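Local coordinates for tubulin-like protein CetZ (Methanosaeta thermophila, PDB 3ZID) that binds and probably hydrolyses GTP as a tubulin/FtsZ-type cytoskeletal protein that is thought to control archaeal cell shape, at residues 167-173 / 225-231; 196-200 / 257-261; 268-274 / 318-324; 278-284 / 308-314. All coordinates share one frame. Residue numbers count along the deposited sequence, not the author numbering.

Contacts 1 and 2 are buried where the nucleotide-binding domain meets the C-terminal domain, and they touch through Leu173, Leu260 and Tyr261. Contact 3, also largely buried, lies within the C-terminal mixed sheet; contact 1 probably hydrogen-bonds to it through Leu229 and Met231 with Leu322. Contact 4 is only partly buried, its centre about 25 Å from that of contact 3. Both use strand 270-279, contact 3 with antiparallel 315-322, contact 4 with parallel 302-309. Contact 1 is methionine packing with a water bridge; contact 2, a buried arginine on main-chain carbonyls plus leucine packing; contact 3, antiparallel pairing interrupted by a bulge at Gly271; contact 4, a short parallel ladder, then a tight loop with exposed charged side chains.

Contact 1: 167-173 / 225-231; sequences EADGMIL and MNGGLRM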
loop_
_atom_site.group_PDB
_atom_site.type_symbol
_atom_site.label_atom_id
_atom_site.label_comp_id
_atom_site.label_asym_id
_atom_site.label_seq_id
_atom_site.Cartn_x
_atom_site.Cartn_y
_atom_site.Cartn_z
ATOM N N GLU A 167 -1.247 -10.575 -10.699
ATOM C CA GLU A 167 -1.304 -9.689 -11.864
ATOM C C GLU A 167 -2.377 -8.602 -11.761
ATOM O O GLU A 167 -3.194 -8.417 -12.662
ATOM C CB GLU A 167 -1.518 -10.501 -13.146
ATOM C CG GLU A 167 -0.278 -11.225 -13.644
ATOM C CD GLU A 167 -0.542 -12.059 -14.889
ATOM O OE1 GLU A 167 -1.729 -12.317 -15.201
ATOM O OE2 GLU A 167 0.441 -12.459 -15.554
ATOM N N ALA A 168 -2.333 -7.857 -10.670
ATOM C CA ALA A 168 -3.159 -6.675 -10.516
ATOM C C ALA A 168 -2.606 -5.565 -11.403
ATOM O O ALA A 168 -1.609 -5.762 -12.079
ATOM C CB ALA A 168 -3.174 -6.246 -9.077
ATOM N N ASP A 169 -3.238 -4.395 -11.398
ATOM C CA ASP A 169 -2.707 -3.266 -12.146
ATOM C C ASP A 169 -1.730 -2.466 -11.300
ATOM O O ASP A 169 -2.044 -1.389 -10.797
ATOM C CB ASP A 169 -3.843 -2.378 -12.655
ATOM C CG ASP A 169 -4.829 -3.148 -13.500
ATOM O OD1 ASP A 169 -4.467 -3.511 -14.643
ATOM O OD2 ASP A 169 -5.942 -3.430 -13.012
ATOM N N GLY A 170 -0.542 -3.011 -11.101
ATOM C CA GLY A 170 0.450 -2.259 -10.371
ATOM C C GLY A 170 0.193 -2.418 -8.896
ATOM O O GLY A 170 -0.660 -3.193 -8.468
ATOM N N MET A 171 0.950 -1.687 -8.111
ATOM C CA MET A 171 0.825 -1.777 -6.685
ATOM C C MET A 171 1.387 -0.502 -6.112
ATOM O O MET A 171 2.456 -0.043 -6.526
ATOM C CB MET A 171 1.583 -3.015 -6.196
ATOM C CG MET A 171 2.048 -2.978 -4.782
ATOM S SD MET A 171 2.380 -4.637 -4.162
ATOM C CE MET A 171 3.191 -5.403 -5.548
ATOM N N ILE A 172 0.645 0.121 -5.209
ATOM C CA ILE A 172 1.216 1.282 -4.542
ATOM C C ILE A 172 1.874 0.906 -3.225
ATOM O O ILE A 172 1.217 0.439 -2.300
ATOM C CB ILE A 172 0.190 2.353 -4.292
ATOM C CG1 ILE A 172 -0.124 3.048 -5.628
ATOM C CG2 ILE A 172 0.747 3.393 -3.317
ATOM C CD1 ILE A 172 -1.531 3.554 -5.748
ATOM N N LEU A 173 3.170 1.151 -3.139
ATOM C CA LEU A 173 3.940 0.788 -1.954
ATOM C C LEU A 173 3.885 1.883 -0.904
ATOM O O LEU A 173 4.135 3.030 -1.199
ATOM C CB LEU A 173 5.398 0.528 -2.340
ATOM C CG LEU A 173 5.662 -0.609 -3.330
ATOM C CD1 LEU A 173 7.145 -0.651 -3.683
ATOM C CD2 LEU A 173 5.192 -1.957 -2.751
ATOM N N MET A 225 0.967 2.333 -13.982
ATOM C CA MET A 225 0.956 1.322 -12.923
ATOM C C MET A 225 1.479 -0.024 -13.396
ATOM O O MET A 225 2.052 -0.790 -12.621
ATOM C CB MET A 225 -0.462 1.141 -12.371
ATOM C CG MET A 225 -1.065 2.388 -11.718
ATOM S SD MET A 225 -0.140 2.829 -10.240
ATOM C CE MET A 225 -0.579 1.452 -9.201
ATOM N N ASN A 226 1.296 -0.303 -14.677
ATOM C CA ASN A 226 1.726 -1.575 -15.240
ATOM C C ASN A 226 3.103 -1.524 -15.872
ATOM O O ASN A 226 3.514 -2.457 -16.535
ATOM C CB ASN A 226 0.698 -2.092 -16.235
ATOM C CG ASN A 226 -0.571 -2.546 -15.561
ATOM O OD1 ASN A 226 -0.528 -3.138 -14.489
ATOM N ND2 ASN A 226 -1.712 -2.237 -16.160
ATOM N N GLY A 227 3.828 -0.437 -15.658
ATOM C CA GLY A 227 5.163 -0.341 -16.218
ATOM C C GLY A 227 6.190 -1.023 -15.328
ATOM O O GLY A 227 5.911 -1.343 -14.173
ATOM N N GLY A 228 7.372 -1.271 -15.878
ATOM C CA GLY A 228 8.507 -1.715 -15.091
ATOM C C GLY A 228 8.234 -2.908 -14.189
ATOM O O GLY A 228 7.771 -3.943 -14.658
ATOM N N LEU A 229 8.496 -2.741 -12.892
ATOM C CA LEU A 229 8.278 -3.787 -11.877
ATOM C C LEU A 229 6.823 -4.041 -11.527
ATOM O O LEU A 229 6.536 -4.964 -10.767
ATOM C CB LEU A 229 8.950 -3.409 -10.556
ATOM C CG LEU A 229 10.452 -3.209 -10.455
ATOM C CD1 LEU A 229 10.759 -2.755 -9.044
ATOM C CD2 LEU A 229 11.187 -4.494 -10.794
ATOM N N ARG A 230 5.932 -3.180 -12.024
ATOM C CA ARG A 230 4.504 -3.197 -11.684
ATOM C C ARG A 230 4.293 -2.892 -10.211
ATOM O O ARG A 230 3.335 -3.351 -9.572
ATOM C CB ARG A 230 3.847 -4.516 -12.084
ATOM C CG ARG A 230 3.805 -4.724 -13.580
ATOM C CD ARG A 230 3.395 -6.132 -13.909
ATOM N NE ARG A 230 2.060 -6.457 -13.422
ATOM C CZ ARG A 230 0.949 -6.258 -14.122
ATOM N NH1 ARG A 230 1.007 -5.724 -15.338
ATOM N NH2 ARG A 230 -0.223 -6.594 -13.609
ATOM N N MET A 231 5.221 -2.113 -9.673
ATOM C CA MET A 231 5.094 -1.584 -8.336
ATOM C C MET A 231 5.465 -0.128 -8.419
ATOM O O MET A 231 6.302 0.264 -9.230
ATOM C CB MET A 231 6.081 -2.265 -7.396
ATOM C CG MET A 231 5.819 -3.711 -7.108
ATOM S SD MET A 231 7.227 -4.340 -6.190
ATOM C CE MET A 231 6.632 -5.891 -5.565
HETATM O O HOH W 1 2.667 0.388 -9.848
#
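Residues 167-173 leave a helix at Glu167, pass through an inverse gamma turn centred on Asp169 and enter strand 172-175, while 225-231 leave helix 219-225 and fold into a type II' turn from Gly227 to Arg230. The two backbones come closest at Gly170 and Arg230, CA to CA 4.4 Å. Gly170 CA lies 3.1 Å from Met225 O and makes a CA-H...O contact of 3.2 Å with Arg230 O; a CB here would clash with Met225 O. A water bridges Met171 N (3.2 Å) and Met225 O (3.1 Å). The contact joins the edge strand of the Rossmann-like GTPase sheet to the turn leading into strand 232-238 of the second tubulin/FtsZ domain. Side chains fill the seam: Met171 CE meets Met231 CE at 3.5 Å, Met225 CE reaches Ile172 CG1 at 3.9 Å, and Leu173 CD1 lies 4.2 Å from Met231 CB. Beside Gly170, Asn226 ND2 gives a weak 3.4 Å hydrogen bond to Asp169 OD1, which also salt-bridges Lys222, while Asp169 OD2 accepts from Ile137 N.

Contact 2: 196-200 / 257-261; sequences MVAQR and VGLLY
Leu260 and Arg200 carry most of this contact, in which a turn of helix 186-210 faces an irregular segment. Residues 196-200 are regular helix, with Arg200 N bonded to Met196 O at 3.1 Å; Val257 and Gly258 end a 3-10 segment, after which Leu259 is extended (phi/psi -91/157) and Leu260 turns back (-83/-16). The backbones stay apart, with 7.5 Å between Val197 CA and Leu260 CA as their nearest approach. Leu260, in the mt rotamer, sends its methyls to the helix: CD2 is 4.1 Å from Met196 CB and CD1 4.4 Å from Val197 CG2. Arg200 (chi1 m, chi2 153°, chi3 -150°, chi4 -134°) runs alongside, with Leu260 CD2 over one face of its guanidinium. Arg200 NH1 donates a short 2.5 Å hydrogen bond to Gly258 O, and also bonds Leu234 O. A water weakly bonded to Arg200 NH2 (3.4 Å) reaches Val257 O (2.5 Å) and Leu259 O (3.2 Å). The helix is the long central one that connects the two domains in the tubulin/FtsZ fold, and the side chain of Val197 is about 6 Å from the bound GDP. Two main-chain carbonyls thus satisfy a buried NH1, tying down the loop independently of its side chains.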
loop_
_atom_site.group_PDB
_atom_site.type_symbol
_atom_site.label_atom_id
_atom_site.label_comp_id
_atom_site.label_asym_id
_atom_site.label_seq_id
_atom_site.Cartn_x
_atom_site.Cartn_y
_atom_site.Cartn_z
ATOM N N MET A 196 -1.684 10.411 5.355
ATOM C CA MET A 196 -0.959 10.687 4.114
ATOM C C MET A 196 -1.443 9.793 2.985
ATOM O O MET A 196 -1.562 10.242 1.847
ATOM C CB MET A 196 0.559 10.497 4.302
ATOM C CG MET A 196 1.201 11.469 5.274
ATOM S SD MET A 196 2.921 11.077 5.616
ATOM C CE MET A 196 3.640 11.320 4.002
ATOM N N VAL A 197 -1.719 8.525 3.296
ATOM C CA VAL A 197 -2.172 7.599 2.263
ATOM C C VAL A 197 -3.537 8.043 1.770
ATOM O O VAL A 197 -3.759 8.188 0.585
ATOM C CB VAL A 197 -2.294 6.148 2.779
ATOM C CG1 VAL A 197 -2.857 5.246 1.664
ATOM C CG2 VAL A 197 -0.923 5.630 3.226
ATOM N N ALA A 198 -4.445 8.261 2.712
ATOM C CA ALA A 198 -5.804 8.668 2.400
ATOM C C ALA A 198 -5.826 9.969 1.592
ATOM O O ALA A 198 -6.591 10.117 0.645
ATOM C CB ALA A 198 -6.603 8.805 3.675
ATOM N N GLN A 199 -4.980 10.912 1.977
ATOM C CA GLN A 199 -4.941 12.203 1.297
ATOM C C GLN A 199 -4.561 12.009 -0.156
ATOM O O GLN A 199 -5.216 12.535 -1.067
ATOM C CB GLN A 199 -3.914 13.099 1.962
ATOM C CG GLN A 199 -3.932 14.537 1.514
ATOM C CD GLN A 199 -3.018 15.392 2.392
ATOM O OE1 GLN A 199 -2.012 14.901 2.924
ATOM N NE2 GLN A 199 -3.372 16.658 2.560
ATOM N N ARG A 200 -3.533 11.197 -0.372
ATOM C CA ARG A 200 -3.074 10.922 -1.719
ATOM C C ARG A 200 -4.086 10.141 -2.550
ATOM O O ARG A 200 -4.286 10.472 -3.703
ATOM C CB ARG A 200 -1.716 10.218 -1.694
ATOM C CG ARG A 200 -0.593 11.193 -1.364
ATOM C CD ARG A 200 0.596 10.528 -0.708
ATOM N NE ARG A 200 1.291 11.452 0.192
ATOM C CZ ARG A 200 2.605 11.613 0.221
ATOM N NH1 ARG A 200 3.395 10.927 -0.608
ATOM N NH2 ARG A 200 3.130 12.481 1.068
ATOM N N VAL A 257 11.327 12.459 0.361
ATOM C CA VAL A 257 10.541 13.001 1.467
ATOM C C VAL A 257 9.072 13.182 1.065
ATOM O O VAL A 257 8.194 13.226 1.918
ATOM C CB VAL A 257 11.182 14.298 1.997
ATOM C CG1 VAL A 257 10.413 14.855 3.185
ATOM C CG2 VAL A 257 12.621 14.007 2.403
ATOM N N GLY A 258 8.803 13.245 -0.236
ATOM C CA GLY A 258 7.456 13.489 -0.743
ATOM C C GLY A 258 6.699 12.193 -1.058
ATOM O O GLY A 258 5.476 12.201 -1.234
ATOM N N LEU A 259 7.443 11.089 -1.157
ATOM C CA LEU A 259 6.920 9.784 -1.567
ATOM C C LEU A 259 6.444 8.913 -0.386
ATOM O O LEU A 259 6.885 9.106 0.737
ATOM C CB LEU A 259 7.989 9.031 -2.355
ATOM C CG LEU A 259 8.507 9.758 -3.602
ATOM C CD1 LEU A 259 9.666 8.979 -4.203
ATOM C CD2 LEU A 259 7.415 9.988 -4.627
ATOM N N LEU A 260 5.554 7.952 -0.639
ATOM C CA LEU A 260 5.104 7.033 0.411
ATOM C C LEU A 260 6.113 5.878 0.596
ATOM O O LEU A 260 6.124 5.171 1.618
ATOM C CB LEU A 260 3.722 6.480 0.077
ATOM C CG LEU A 260 2.565 7.479 0.088
ATOM C CD1 LEU A 260 1.321 6.782 -0.382
ATOM C CD2 LEU A 260 2.349 8.041 1.490
ATOM N N TYR A 261 6.983 5.735 -0.395
ATOM C CA TYR A 261 8.023 4.740 -0.426
ATOM C C TYR A 261 9.240 5.479 -0.983
ATOM O O TYR A 261 9.126 6.137 -2.000
ATOM C CB TYR A 261 7.600 3.576 -1.340
ATOM C CG TYR A 261 8.710 2.566 -1.615
ATOM C CD1 TYR A 261 9.583 2.735 -2.683
ATOM C CD2 TYR A 261 8.887 1.450 -0.797
ATOM C CE1 TYR A 261 10.596 1.816 -2.932
ATOM C CE2 TYR A 261 9.895 0.530 -1.041
ATOM C CZ TYR A 261 10.741 0.717 -2.105
ATOM O OH TYR A 261 11.742 -0.190 -2.336
HETATM O O HOH W 2 6.220 11.812 2.371
#

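Contact 3: 268-274 / 318-324; sequences GEAGRAM and SVLSLER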
loop_
_atom_site.group_PDB
_atom_site.type_symbol
_atom_site.label_atom_id
_atom_site.label_comp_id
_atom_site.label_asym_id
_atom_site.label_seq_id
_atom_site.Cartn_x
_atom_site.Cartn_y
_atom_site.Cartn_z
ATOM N N GLY A 268 17.180 7.311 -11.331
ATOM C CA GLY A 268 16.507 6.632 -12.426
ATOM C C GLY A 268 15.721 5.374 -12.053
ATOM O O GLY A 268 15.476 4.522 -12.908
ATOM N N GLU A 269 15.286 5.281 -10.797
ATOM C CA GLU A 269 14.500 4.134 -10.325
ATOM C C GLU A 269 13.044 4.137 -10.806
ATOM O O GLU A 269 12.355 3.120 -10.717
ATOM C CB GLU A 269 14.559 4.042 -8.806
ATOM C CG GLU A 269 15.984 3.844 -8.294
ATOM C CD GLU A 269 16.061 3.636 -6.795
ATOM O OE1 GLU A 269 15.063 3.908 -6.082
ATOM O OE2 GLU A 269 17.129 3.194 -6.328
ATOM N N ALA A 270 12.572 5.281 -11.289
ATOM C CA ALA A 270 11.210 5.396 -11.805
ATOM C C ALA A 270 11.222 5.369 -13.323
ATOM O O ALA A 270 11.910 6.171 -13.948
ATOM C CB ALA A 270 10.539 6.690 -11.304
ATOM N N GLY A 271 10.482 4.429 -13.911
ATOM C CA GLY A 271 10.369 4.329 -15.361
ATOM C C GLY A 271 9.247 5.151 -15.978
ATOM O O GLY A 271 9.399 5.684 -17.074
ATOM N N ARG A 272 8.115 5.225 -15.281
ATOM C CA ARG A 272 6.945 5.977 -15.735
ATOM C C ARG A 272 6.362 6.800 -14.604
ATOM O O ARG A 272 6.488 6.440 -13.429
ATOM C CB ARG A 272 5.861 5.052 -16.301
ATOM C CG ARG A 272 6.288 4.310 -17.554
ATOM C CD ARG A 272 5.344 3.179 -17.921
ATOM N NE ARG A 272 5.926 2.350 -18.976
ATOM C CZ ARG A 272 5.294 1.375 -19.618
ATOM N NH1 ARG A 272 4.033 1.084 -19.330
ATOM N NH2 ARG A 272 5.930 0.688 -20.557
ATOM N N ALA A 273 5.725 7.913 -14.963
ATOM C CA ALA A 273 5.044 8.743 -13.976
ATOM C C ALA A 273 3.813 9.465 -14.552
ATOM O O ALA A 273 3.717 9.713 -15.755
ATOM C CB ALA A 273 6.009 9.745 -13.362
ATOM N N MET A 274 2.852 9.733 -13.676
ATOM C CA MET A 274 1.735 10.614 -13.969
ATOM C C MET A 274 1.833 11.758 -12.954
ATOM O O MET A 274 1.867 11.524 -11.746
ATOM C CB MET A 274 0.397 9.881 -13.833
ATOM C CG MET A 274 -0.838 10.720 -14.233
ATOM S SD MET A 274 -2.368 9.748 -14.174
ATOM C CE MET A 274 -2.472 9.345 -12.447
ATOM N N SER A 318 2.129 12.864 -7.653
ATOM C CA SER A 318 2.895 12.083 -8.604
ATOM C C SER A 318 2.591 10.593 -8.427
ATOM O O SER A 318 2.538 10.077 -7.309
ATOM C CB SER A 318 4.390 12.370 -8.431
ATOM O OG SER A 318 4.811 12.075 -7.106
ATOM N N VAL A 319 2.355 9.917 -9.537
ATOM C CA VAL A 319 2.158 8.478 -9.508
ATOM C C VAL A 319 3.380 7.948 -10.197
ATOM O O VAL A 319 3.620 8.261 -11.350
ATOM C CB VAL A 319 0.877 8.027 -10.246
ATOM C CG1 VAL A 319 0.693 6.495 -10.127
ATOM C CG2 VAL A 319 -0.368 8.799 -9.711
ATOM N N LEU A 320 4.175 7.178 -9.468
ATOM C CA LEU A 320 5.437 6.653 -9.982
ATOM C C LEU A 320 5.341 5.156 -10.180
ATOM O O LEU A 320 4.689 4.457 -9.414
ATOM C CB LEU A 320 6.569 6.901 -9.000
ATOM C CG LEU A 320 6.947 8.341 -8.706
ATOM C CD1 LEU A 320 8.160 8.354 -7.783
ATOM C CD2 LEU A 320 7.238 9.065 -10.007
ATOM N N SER A 321 5.979 4.690 -11.239
ATOM C CA SER A 321 6.178 3.283 -11.506
ATOM C C SER A 321 7.671 2.978 -11.396
ATOM O O SER A 321 8.484 3.715 -11.948
ATOM C CB SER A 321 5.683 2.989 -12.929
ATOM O OG SER A 321 5.993 1.678 -13.344
ATOM N N LEU A 322 8.039 1.890 -10.717
ATOM C CA LEU A 322 9.457 1.590 -10.471
ATOM C C LEU A 322 10.051 0.655 -11.518
ATOM O O LEU A 322 9.391 -0.286 -11.956
ATOM C CB LEU A 322 9.645 0.975 -9.081
ATOM C CG LEU A 322 9.156 1.903 -7.965
ATOM C CD1 LEU A 322 9.412 1.296 -6.588
ATOM C CD2 LEU A 322 9.803 3.306 -8.109
ATOM N N GLU A 323 11.286 0.939 -11.938
ATOM C CA GLU A 323 12.090 -0.013 -12.708
ATOM C C GLU A 323 12.908 -0.888 -11.760
ATOM O O GLU A 323 13.113 -2.066 -12.014
ATOM C CB GLU A 323 13.054 0.715 -13.657
ATOM C CG GLU A 323 12.378 1.510 -14.765
ATOM C CD GLU A 323 11.610 0.639 -15.752
ATOM O OE1 GLU A 323 12.145 -0.402 -16.186
ATOM O OE2 GLU A 323 10.463 0.996 -16.088
ATOM N N ARG A 324 13.400 -0.278 -10.685
ATOM C CA ARG A 324 14.227 -0.948 -9.688
ATOM C C ARG A 324 13.724 -0.603 -8.284
ATOM O O ARG A 324 13.180 0.485 -8.057
ATOM C CB ARG A 324 15.687 -0.508 -9.853
ATOM C CG ARG A 324 16.177 -0.658 -11.279
ATOM C CD ARG A 324 17.601 -0.229 -11.453
ATOM N NE ARG A 324 17.732 1.178 -11.807
ATOM C CZ ARG A 324 18.228 2.093 -10.984
ATOM N NH1 ARG A 324 18.619 1.746 -9.762
ATOM N NH2 ARG A 324 18.335 3.346 -11.379
HETATM O O HOH W 3 13.178 2.258 -5.793
#
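Leu320 CD2 packs against Ala273 CB at 3.6 Å and reaches Ala270 CB at 4.3 Å, while on the other face of the sheet Met274 CE meets Val319 CG2 at 3.5 Å. Phe221 and Leu204, from helices 219-225 and 186-210, cover this second pair. The backbones beneath are neighbouring antiparallel strands of the mixed C-terminal sheet of the tubulin/FtsZ fold, 4.6 Å apart at closest approach, their directions 165° apart. Met274 and Val319 form a hydrogen-bonded pair, Met274 N to Val319 O 2.9 Å and Val319 N to Met274 O 2.8 Å; Ala273 faces Leu320 in a non-hydrogen-bonded pair. Next come Ser321 N to Arg272 O at 2.8 Å and Gly271 N to Ser321 O at 2.9 Å. Gly271 (-89/-37) and Arg272 (-135/152) oppose Ser321 in a classic beta bulge, and a CB on Gly271 would collide with Glu323 OE2. Glu323 N donates to Glu269 O at 2.7 Å. At the polar edge, Glu269 CG lies over one face of the Arg324 guanidinium, whereas Glu269 OE1 accepts from Asn264 N and, at 2.5 Å, from a water that also donates to Arg324 O at 2.9 Å.

Contact 4: 278-284 / 308-314; sequences QGSREYL and VIKKGEP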
loop_
_atom_site.group_PDB
_atom_site.type_symbol
_atom_site.label_atom_id
_atom_site.label_comp_id
_atom_site.label_asym_id
_atom_site.label_seq_id
_atom_site.Cartn_x
_atom_site.Cartn_y
_atom_site.Cartn_z
ATOM N N GLN A 278 -2.827 20.572 -9.351
ATOM C CA GLN A 278 -4.146 21.065 -9.006
ATOM C C GLN A 278 -4.037 22.385 -8.277
ATOM O O GLN A 278 -3.225 22.518 -7.368
ATOM C CB GLN A 278 -4.862 20.051 -8.116
ATOM C CG GLN A 278 -6.259 20.462 -7.703
ATOM C CD GLN A 278 -6.941 19.383 -6.874
ATOM O OE1 GLN A 278 -6.501 19.047 -5.782
ATOM N NE2 GLN A 278 -7.999 18.810 -7.420
ATOM N N GLY A 279 -4.882 23.348 -8.635
ATOM C CA GLY A 279 -4.891 24.604 -7.909
ATOM C C GLY A 279 -5.676 25.683 -8.633
ATOM O O GLY A 279 -6.220 25.423 -9.705
ATOM N N SER A 280 -5.759 26.870 -8.029
ATOM C CA SER A 280 -6.455 27.997 -8.661
ATOM C C SER A 280 -5.862 28.276 -10.022
ATOM O O SER A 280 -4.660 28.149 -10.228
ATOM C CB SER A 280 -6.398 29.253 -7.790
ATOM O OG SER A 280 -7.036 29.033 -6.546
ATOM N N ARG A 281 -6.716 28.670 -10.954
ATOM C CA ARG A 281 -6.317 28.870 -12.338
ATOM C C ARG A 281 -5.138 29.863 -12.433
ATOM O O ARG A 281 -4.244 29.721 -13.272
ATOM C CB ARG A 281 -7.529 29.377 -13.142
ATOM C CG ARG A 281 -7.324 29.557 -14.635
ATOM C CD ARG A 281 -8.568 30.215 -15.267
ATOM N NE ARG A 281 -9.791 29.427 -15.157
ATOM C CZ ARG A 281 -10.138 28.409 -15.948
ATOM N NH1 ARG A 281 -9.362 28.008 -16.957
ATOM N NH2 ARG A 281 -11.288 27.790 -15.732
ATOM N N GLU A 282 -5.132 30.883 -11.582
ATOM C CA GLU A 282 -4.096 31.909 -11.723
ATOM C C GLU A 282 -2.693 31.347 -11.449
ATOM O O GLU A 282 -1.705 31.896 -11.891
ATOM C CB GLU A 282 -4.389 33.143 -10.863
ATOM C CG GLU A 282 -4.453 32.888 -9.365
ATOM C CD GLU A 282 -5.852 32.513 -8.891
ATOM O OE1 GLU A 282 -6.694 32.092 -9.737
ATOM O OE2 GLU A 282 -6.095 32.643 -7.664
ATOM N N TYR A 283 -2.611 30.238 -10.736
ATOM C CA TYR A 283 -1.319 29.617 -10.489
ATOM C C TYR A 283 -0.838 28.717 -11.613
ATOM O O TYR A 283 0.303 28.263 -11.577
ATOM C CB TYR A 283 -1.383 28.790 -9.223
ATOM C CG TYR A 283 -1.612 29.600 -7.982
ATOM C CD1 TYR A 283 -0.783 30.674 -7.668
ATOM C CD2 TYR A 283 -2.627 29.265 -7.095
ATOM C CE1 TYR A 283 -0.964 31.406 -6.512
ATOM C CE2 TYR A 283 -2.818 29.991 -5.938
ATOM C CZ TYR A 283 -1.981 31.064 -5.652
ATOM O OH TYR A 283 -2.166 31.784 -4.498
ATOM N N LEU A 284 -1.705 28.429 -12.581
ATOM C CA LEU A 284 -1.428 27.380 -13.577
ATOM C C LEU A 284 -0.989 27.917 -14.924
ATOM O O LEU A 284 -1.793 28.384 -15.731
ATOM C CB LEU A 284 -2.635 26.455 -13.750
ATOM C CG LEU A 284 -3.181 25.787 -12.486
ATOM C CD1 LEU A 284 -4.468 25.034 -12.775
ATOM C CD2 LEU A 284 -2.168 24.875 -11.804
ATOM N N VAL A 308 -5.683 20.099 -12.981
ATOM C CA VAL A 308 -7.035 20.179 -12.455
ATOM C C VAL A 308 -7.230 21.534 -11.804
ATOM O O VAL A 308 -6.560 21.864 -10.840
ATOM C CB VAL A 308 -7.333 19.079 -11.405
ATOM C CG1 VAL A 308 -8.806 19.136 -10.985
ATOM C CG2 VAL A 308 -6.994 17.700 -11.968
ATOM N N ILE A 309 -8.165 22.311 -12.330
ATOM C CA ILE A 309 -8.471 23.590 -11.747
ATOM C C ILE A 309 -9.383 23.416 -10.555
ATOM O O ILE A 309 -10.449 22.819 -10.649
ATOM C CB ILE A 309 -9.083 24.530 -12.780
ATOM C CG1 ILE A 309 -8.134 24.614 -13.978
ATOM C CG2 ILE A 309 -9.383 25.917 -12.132
ATOM C CD1 ILE A 309 -8.646 25.410 -15.108
ATOM N N LYS A 310 -8.948 23.936 -9.425
ATOM C CA LYS A 310 -9.736 23.872 -8.220
ATOM C C LYS A 310 -9.138 24.906 -7.290
ATOM O O LYS A 310 -7.919 24.931 -7.085
ATOM C CB LYS A 310 -9.661 22.471 -7.595
ATOM C CG LYS A 310 -10.538 22.296 -6.370
ATOM C CD LYS A 310 -10.181 20.996 -5.633
ATOM C CE LYS A 310 -10.963 20.817 -4.333
ATOM N NZ LYS A 310 -10.473 19.630 -3.568
ATOM N N LYS A 311 -9.990 25.753 -6.729
ATOM C CA LYS A 311 -9.545 26.845 -5.870
ATOM C C LYS A 311 -8.609 26.412 -4.744
ATOM O O LYS A 311 -8.949 25.568 -3.916
ATOM C CB LYS A 311 -10.746 27.610 -5.295
ATOM C CG LYS A 311 -10.358 28.824 -4.447
ATOM C CD LYS A 311 -11.567 29.692 -4.118
ATOM C CE LYS A 311 -11.183 30.956 -3.339
ATOM N NZ LYS A 311 -10.281 31.852 -4.124
ATOM N N GLY A 312 -7.418 27.003 -4.724
ATOM C CA GLY A 312 -6.474 26.748 -3.657
ATOM C C GLY A 312 -5.043 26.938 -4.089
ATOM O O GLY A 312 -4.741 27.038 -5.277
ATOM N N GLU A 313 -4.151 26.956 -3.108
ATOM C CA GLU A 313 -2.722 26.974 -3.370
ATOM C C GLU A 313 -2.386 25.636 -4.030
ATOM O O GLU A 313 -2.955 24.613 -3.675
ATOM C CB GLU A 313 -1.949 27.161 -2.069
ATOM C CG GLU A 313 -2.493 28.281 -1.178
ATOM C CD GLU A 313 -2.494 29.621 -1.881
ATOM O OE1 GLU A 313 -1.462 29.982 -2.480
ATOM O OE2 GLU A 313 -3.528 30.316 -1.846
ATOM N N PRO A 314 -1.506 25.656 -5.032
ATOM C CA PRO A 314 -1.249 24.452 -5.821
ATOM C C PRO A 314 -0.714 23.260 -5.021
ATOM O O PRO A 314 0.014 23.429 -4.048
ATOM C CB PRO A 314 -0.225 24.913 -6.860
ATOM C CG PRO A 314 0.311 26.243 -6.330
ATOM C CD PRO A 314 -0.782 26.837 -5.545
#
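Gln278 opens the segment at the end of strand 270-279, which a beta-alpha-beta crossover through helix 286-296 joins to its parallel neighbour 302-309. Its CA makes a 3.1 Å CA-H...O contact with Val308 O, and its O receives a similar 3.2 Å contact from Pro314 CA. The side chain lies beside the neighbouring strand, NE2 3.7 Å from Val308 CG1 and 3.6 Å from Lys310 CD, while OE1 accepts from Arg315 NE. Gly279 carries the parallel ladder on, its N bonding Val308 O and its O accepting from Lys310 N, both at 3.1 Å. Nearly fully extended (167/179), it could not hold a CB, which would strike Pro314 CA where 308-314 curls back. Ser280 pairs reciprocally with Gly312, Ser280 N donating to Gly312 O at 2.9 Å and Ser280 OG accepting from Gly312 N at 2.8 Å, and leads into the 3-10 turn 281-283. Arg281 sets its guanidinium face on Ile309, with NH1 3.3 Å from CD1. Tyr283 receives Pro314 CD over its ring in a CH-pi contact, 3.9 Å from the centroid, and its OH lies 2.8 Å from Glu313 OE1. Leu284 CD1 then touches Ile309 CG1 at 3.9 Å.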